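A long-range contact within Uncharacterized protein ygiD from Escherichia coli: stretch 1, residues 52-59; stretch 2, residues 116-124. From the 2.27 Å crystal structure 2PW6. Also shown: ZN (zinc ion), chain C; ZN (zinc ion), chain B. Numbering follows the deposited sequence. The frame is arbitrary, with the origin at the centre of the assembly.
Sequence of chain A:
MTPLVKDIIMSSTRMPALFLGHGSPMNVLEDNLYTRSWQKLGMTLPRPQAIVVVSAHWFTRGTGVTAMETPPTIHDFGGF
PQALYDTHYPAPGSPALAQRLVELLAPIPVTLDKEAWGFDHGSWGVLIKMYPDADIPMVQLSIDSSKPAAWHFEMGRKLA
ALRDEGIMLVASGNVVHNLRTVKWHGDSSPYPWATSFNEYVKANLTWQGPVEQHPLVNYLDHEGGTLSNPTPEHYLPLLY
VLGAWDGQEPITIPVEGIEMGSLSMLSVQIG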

ATOM      1  N   VAL A  52       7.215 -18.827  -6.487  1.00 40.57           N
ATOM      2  CA  VAL A  52       6.073 -18.645  -5.602  1.00 40.03           C
ATOM      3  C   VAL A  52       6.411 -17.485  -4.628  1.00 39.22           C
ATOM      4  O   VAL A  52       7.278 -17.640  -3.790  1.00 38.19           O
ATOM      5  CB  VAL A  52       5.760 -19.942  -4.789  1.00 39.45           C
ATOM      6  CG1 VAL A  52       4.555 -19.721  -3.889  1.00 38.09           C
ATOM      7  CG2 VAL A  52       5.490 -21.104  -5.718  1.00 40.29           C
ATOM      8  N   VAL A  53       5.735 -16.343  -4.793  1.00 39.41           N
ATOM      9  CA  VAL A  53       5.841 -15.180  -3.925  1.00 39.96           C
ATOM     10  C   VAL A  53       4.849 -15.252  -2.762  1.00 39.07           C
ATOM     11  O   VAL A  53       3.655 -15.382  -2.989  1.00 38.73           O
ATOM     12  CB  VAL A  53       5.598 -13.851  -4.690  1.00 40.10           C
ATOM     13  CG1 VAL A  53       6.064 -12.663  -3.819  1.00 40.36           C
ATOM     14  CG2 VAL A  53       6.404 -13.811  -5.913  1.00 42.39           C
ATOM     15  N   VAL A  54       5.371 -15.196  -1.533  1.00 38.93           N
ATOM     16  CA  VAL A  54       4.560 -15.040  -0.304  1.00 38.30           C
ATOM     17  C   VAL A  54       4.815 -13.638   0.300  1.00 38.27           C
ATOM     18  O   VAL A  54       5.960 -13.252   0.551  1.00 38.75           O
ATOM     19  CB  VAL A  54       4.792 -16.186   0.698  1.00 38.61           C
ATOM     20  CG1 VAL A  54       3.944 -15.980   1.965  1.00 38.68           C
ATOM     21  CG2 VAL A  54       4.406 -17.558   0.060  1.00 38.66           C
ATOM     22  N   SER A  55       3.763 -12.847   0.461  1.00 37.72           N
ATOM     23  CA  SER A  55       3.900 -11.525   1.107  1.00 36.28           C
ATOM     24  C   SER A  55       3.098 -11.415   2.371  1.00 35.72           C
ATOM     25  O   SER A  55       1.966 -11.882   2.401  1.00 34.96           O
ATOM     26  CB  SER A  55       3.411 -10.417   0.199  1.00 36.17           C
ATOM     27  OG  SER A  55       3.508  -9.159   0.830  1.00 35.85           O
ATOM     28  N   ALA A  56       3.670 -10.732   3.386  1.00 34.78           N
ATOM     29  CA  ALA A  56       2.946 -10.240   4.592  1.00 33.05           C
ATOM     30  C   ALA A  56       1.600  -9.641   4.264  1.00 32.58           C
ATOM     31  O   ALA A  56       0.622  -9.772   4.996  1.00 33.67           O
ATOM     32  CB  ALA A  56       3.800  -9.155   5.305  1.00 31.87           C
ATOM     33  N   HIS A  57       1.567  -8.922   3.170  1.00 31.85           N
ATOM     34  CA  HIS A  57       0.397  -8.172   2.806  1.00 32.68           C
ATOM     35  C   HIS A  57      -0.708  -8.970   2.051  1.00 32.40           C
ATOM     36  O   HIS A  57      -1.704  -8.404   1.722  1.00 32.73           O
ATOM     37  CB  HIS A  57       0.836  -6.943   2.013  1.00 32.88           C
ATOM     38  CG  HIS A  57       1.659  -5.970   2.802  1.00 34.85           C
ATOM     39  ND1 HIS A  57       1.098  -4.883   3.434  1.00 35.35           N
ATOM     40  CD2 HIS A  57       2.993  -5.911   3.055  1.00 34.08           C
ATOM     41  CE1 HIS A  57       2.048  -4.193   4.040  1.00 38.85           C
ATOM     42  NE2 HIS A  57       3.209  -4.797   3.834  1.00 35.23           N
ATOM     43  N   TRP A  58      -0.546 -10.266   1.809  1.00 33.64           N
ATOM     44  CA  TRP A  58      -1.664 -11.133   1.262  1.00 33.58           C
ATOM     45  C   TRP A  58      -2.062 -12.081   2.396  1.00 33.93           C
ATOM     46  O   TRP A  58      -1.618 -13.212   2.477  1.00 32.75           O
ATOM     47  CB  TRP A  58      -1.269 -11.897  -0.034  1.00 33.05           C
ATOM     48  CG  TRP A  58      -0.590 -10.979  -1.119  1.00 32.52           C
ATOM     49  CD1 TRP A  58      -0.991  -9.726  -1.518  1.00 33.89           C
ATOM     50  CD2 TRP A  58       0.570 -11.272  -1.884  1.00 30.50           C
ATOM     51  NE1 TRP A  58      -0.137  -9.209  -2.474  1.00 30.57           N
ATOM     52  CE2 TRP A  58       0.824 -10.153  -2.720  1.00 32.15           C
ATOM     53  CE3 TRP A  58       1.403 -12.390  -1.983  1.00 32.57           C
ATOM     54  CZ2 TRP A  58       1.893 -10.121  -3.622  1.00 32.94           C
ATOM     55  CZ3 TRP A  58       2.463 -12.356  -2.888  1.00 32.66           C
ATOM     56  CH2 TRP A  58       2.696 -11.234  -3.689  1.00 32.84           C
ATOM     57  N   PHE A  59      -2.866 -11.544   3.315  1.00 35.13           N
ATOM     58  CA  PHE A  59      -3.228 -12.181   4.595  1.00 35.64           C
ATOM     59  C   PHE A  59      -4.763 -12.273   4.573  1.00 36.35           C
ATOM     60  O   PHE A  59      -5.454 -11.265   4.725  1.00 37.31           O
ATOM     61  CB  PHE A  59      -2.720 -11.299   5.745  1.00 34.72           C
ATOM     62  CG  PHE A  59      -2.741 -11.939   7.125  1.00 32.99           C
ATOM     63  CD1 PHE A  59      -2.183 -13.180   7.356  1.00 27.75           C
ATOM     64  CD2 PHE A  59      -3.228 -11.203   8.240  1.00 34.64           C
ATOM     65  CE1 PHE A  59      -2.142 -13.757   8.652  1.00 31.67           C
ATOM     66  CE2 PHE A  59      -3.189 -11.769   9.572  1.00 30.89           C
ATOM     67  CZ  PHE A  59      -2.650 -13.044   9.771  1.00 30.42           C
TER
HETATM   68 ZN    ZN C 273       2.548   1.606  -0.225  0.50 31.65          ZN
HETATM   69 ZN    ZN B 272       5.190  -4.615   4.959  1.00 23.09          ZN
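Stretch 2 (116-124) AWGFDHGSW

Stretch 2 approaches stretch 1 as an extended segment, residues 116 to 120, that gives way to the first turn of a helix at His121. From Ser55 to Trp58 the register runs opposite to that of stretch 2: Trp117 lies near Trp58 (CA to CA 8.3 Å), Asp120 near His57 (CA to CA 6.5 Å) and Ser123 near Ser55 (CA to CA 6.7 Å). Stretch 1 is a strand that turns a corner through a type I turn from Ser55 to Trp58, closed by Trp58 N to Ser55 O at 3.0 Å. Along the strand Val53 and Ser55 point their CA-to-CB bonds toward stretch 2 and Val54 points away; beyond the corner His57 and Trp58 also point toward it.

The polar centre is Asp120, the N-cap of the helix. Its chi1 is p, at 53°, and in this rotamer OD2 accepts from Ser123 N at 2.8 Å, the capping bond, while OD1 accepts from Ser123 OG at 2.9 Å and, across the contact, from Ser55 OG at 2.6 Å. One carboxylate thus starts the helix and ties it to the strand. Ser55, with chi1 t, places OG where it also accepts from His57 N at 3.0 Å, so a single hydroxyl links the turn backbone to the cap. Ser123, chi1 m, brings its OG to 3.2 Å from Ser55 OG.

His57 takes chi1 m and chi2 near -95°, which lays one face of its ring under Asp120: CB of Asp120 sits 3.8 Å from the ring centroid, a CH-pi contact. The same pose leaves NE2 free to bind a zinc ion (NE2 to ZN of chain B, 2.3 Å), with ND1 hydrogen-bonded elsewhere in the structure. His121, its CA-to-CB bond directed away from stretch 1, binds the other zinc through ND1 (ND1 to ZN of chain C, 2.5 Å).

Trp58 has the largest area covered by the other stretch. Its chi1 m and chi2 of -45° aim NE1 at the backbone oxygen of Gly118 (NE1 to O, 3.0 Å, 158° at the hydrogen), so the indole's polar atom is paid for within the contact. With that bond at its edge, one face is left to Trp117, also m, whose CE3 comes 3.6 Å from Trp58 CG; the planes meet obliquely at 55°. The far end of the indole meets Phe119, with Trp58 CZ2 3.8 Å from Phe119 CD1, in an offset edge-to-face pair directed at the phenyl face. The CA-to-CB bond of Phe119 points sideways, but with chi1 m the end of the side chain comes nearer, and at its edge Phe119 CE1 lies 4.5 Å from Val53 CG1, a loose apolar contact.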

ATOM      1  N   ALA A 116      -3.864 -10.999 -11.158  1.00 46.86           N
ATOM      2  CA  ALA A 116      -2.788 -10.809 -10.183  1.00 44.06           C
ATOM      3  C   ALA A 116      -3.284  -9.971  -8.990  1.00 42.36           C
ATOM      4  O   ALA A 116      -4.181  -9.174  -9.138  1.00 42.94           O
ATOM      5  CB  ALA A 116      -1.591 -10.140 -10.859  1.00 43.33           C
ATOM      6  N   TRP A 117      -2.731 -10.166  -7.796  1.00 40.82           N
ATOM      7  CA  TRP A 117      -2.933  -9.178  -6.707  1.00 38.45           C
ATOM      8  C   TRP A 117      -1.864  -8.105  -6.779  1.00 38.79           C
ATOM      9  O   TRP A 117      -0.711  -8.400  -7.066  1.00 39.92           O
ATOM     10  CB  TRP A 117      -2.820  -9.847  -5.338  1.00 35.91           C
ATOM     11  CG  TRP A 117      -3.681 -11.053  -5.163  1.00 32.52           C
ATOM     12  CD1 TRP A 117      -4.994 -11.221  -5.609  1.00 30.97           C
ATOM     13  CD2 TRP A 117      -3.324 -12.262  -4.508  1.00 26.43           C
ATOM     14  NE1 TRP A 117      -5.445 -12.465  -5.252  1.00 30.54           N
ATOM     15  CE2 TRP A 117      -4.440 -13.129  -4.590  1.00 29.17           C
ATOM     16  CE3 TRP A 117      -2.166 -12.718  -3.880  1.00 25.79           C
ATOM     17  CZ2 TRP A 117      -4.424 -14.391  -4.038  1.00 31.11           C
ATOM     18  CZ3 TRP A 117      -2.158 -13.965  -3.339  1.00 27.61           C
ATOM     19  CH2 TRP A 117      -3.267 -14.785  -3.401  1.00 30.84           C
ATOM     20  N   GLY A 118      -2.208  -6.863  -6.498  1.00 39.10           N
ATOM     21  CA  GLY A 118      -1.170  -5.832  -6.419  1.00 39.22           C
ATOM     22  C   GLY A 118      -0.053  -6.238  -5.457  1.00 39.33           C
ATOM     23  O   GLY A 118      -0.284  -6.914  -4.446  1.00 39.41           O
ATOM     24  N   PHE A 119       1.175  -5.856  -5.798  1.00 39.32           N
ATOM     25  CA  PHE A 119       2.323  -6.063  -4.932  1.00 38.35           C
ATOM     26  C   PHE A 119       2.411  -4.900  -3.946  1.00 37.87           C
ATOM     27  O   PHE A 119       2.379  -3.744  -4.355  1.00 37.53           O
ATOM     28  CB  PHE A 119       3.611  -6.144  -5.764  1.00 39.24           C
ATOM     29  CG  PHE A 119       3.736  -7.406  -6.580  1.00 40.52           C
ATOM     30  CD1 PHE A 119       4.360  -8.532  -6.055  1.00 41.59           C
ATOM     31  CD2 PHE A 119       3.215  -7.473  -7.865  1.00 44.81           C
ATOM     32  CE1 PHE A 119       4.480  -9.702  -6.790  1.00 41.61           C
ATOM     33  CE2 PHE A 119       3.319  -8.657  -8.621  1.00 44.64           C
ATOM     34  CZ  PHE A 119       3.949  -9.764  -8.072  1.00 43.18           C
ATOM     35  N   ASP A 120       2.498  -5.202  -2.655  1.00 36.88           N
ATOM     36  CA  ASP A 120       2.901  -4.168  -1.677  1.00 36.81           C
ATOM     37  C   ASP A 120       4.240  -3.482  -2.046  1.00 36.64           C
ATOM     38  O   ASP A 120       5.088  -4.095  -2.690  1.00 35.83           O
ATOM     39  CB  ASP A 120       2.991  -4.784  -0.282  1.00 34.90           C
ATOM     40  CG  ASP A 120       3.860  -5.981  -0.240  1.00 35.73           C
ATOM     41  OD1 ASP A 120       3.435  -7.070  -0.667  1.00 39.36           O
ATOM     42  OD2 ASP A 120       4.973  -5.881   0.270  1.00 36.86           O
ATOM     43  N   HIS A 121       4.431  -2.230  -1.627  1.00 37.03           N
ATOM     44  CA  HIS A 121       5.682  -1.514  -1.905  1.00 38.32           C
ATOM     45  C   HIS A 121       6.949  -2.267  -1.528  1.00 39.29           C
ATOM     46  O   HIS A 121       7.951  -2.237  -2.269  1.00 39.19           O
ATOM     47  CB  HIS A 121       5.723  -0.153  -1.228  1.00 37.63           C
ATOM     48  CG  HIS A 121       5.408   0.967  -2.153  1.00 39.12           C
ATOM     49  ND1 HIS A 121       4.206   1.636  -2.120  1.00 38.23           N
ATOM     50  CD2 HIS A 121       6.126   1.520  -3.167  1.00 38.80           C
ATOM     51  CE1 HIS A 121       4.209   2.582  -3.049  1.00 40.89           C
ATOM     52  NE2 HIS A 121       5.355   2.519  -3.709  1.00 39.79           N
ATOM     53  N   GLY A 122       6.899  -2.920  -0.372  1.00 40.01           N
ATOM     54  CA  GLY A 122       8.022  -3.689   0.136  1.00 41.58           C
ATOM     55  C   GLY A 122       8.376  -4.871  -0.744  1.00 42.70           C
ATOM     56  O   GLY A 122       9.555  -5.140  -0.964  1.00 41.89           O
ATOM     57  N   SER A 123       7.352  -5.599  -1.208  1.00 43.80           N
ATOM     58  CA  SER A 123       7.544  -6.793  -2.035  1.00 45.58           C
ATOM     59  C   SER A 123       8.031  -6.417  -3.416  1.00 45.65           C
ATOM     60  O   SER A 123       8.957  -7.007  -3.942  1.00 44.91           O
ATOM     61  CB  SER A 123       6.241  -7.586  -2.164  1.00 45.63           C
ATOM     62  OG  SER A 123       6.044  -8.366  -0.999  1.00 48.69           O
ATOM     63  N   TRP A 124       7.358  -5.426  -3.979  1.00 46.38           N
ATOM     64  CA  TRP A 124       7.731  -4.784  -5.224  1.00 46.85           C
ATOM     65  C   TRP A 124       9.165  -4.241  -5.186  1.00 46.75           C
ATOM     66  O   TRP A 124       9.872  -4.315  -6.174  1.00 46.19           O
ATOM     67  CB  TRP A 124       6.724  -3.680  -5.508  1.00 47.18           C
ATOM     68  CG  TRP A 124       7.010  -2.872  -6.719  1.00 48.60           C
ATOM     69  CD1 TRP A 124       6.686  -3.179  -8.009  1.00 49.56           C
ATOM     70  CD2 TRP A 124       7.657  -1.607  -6.757  1.00 49.04           C
ATOM     71  NE1 TRP A 124       7.107  -2.182  -8.855  1.00 49.34           N
ATOM     72  CE2 TRP A 124       7.713  -1.207  -8.114  1.00 49.27           C
ATOM     73  CE3 TRP A 124       8.215  -0.774  -5.775  1.00 51.41           C
ATOM     74  CZ2 TRP A 124       8.290  -0.002  -8.519  1.00 49.94           C
ATOM     75  CZ3 TRP A 124       8.799   0.422  -6.173  1.00 51.15           C
ATOM     76  CH2 TRP A 124       8.832   0.800  -7.545  1.00 50.62           C
TER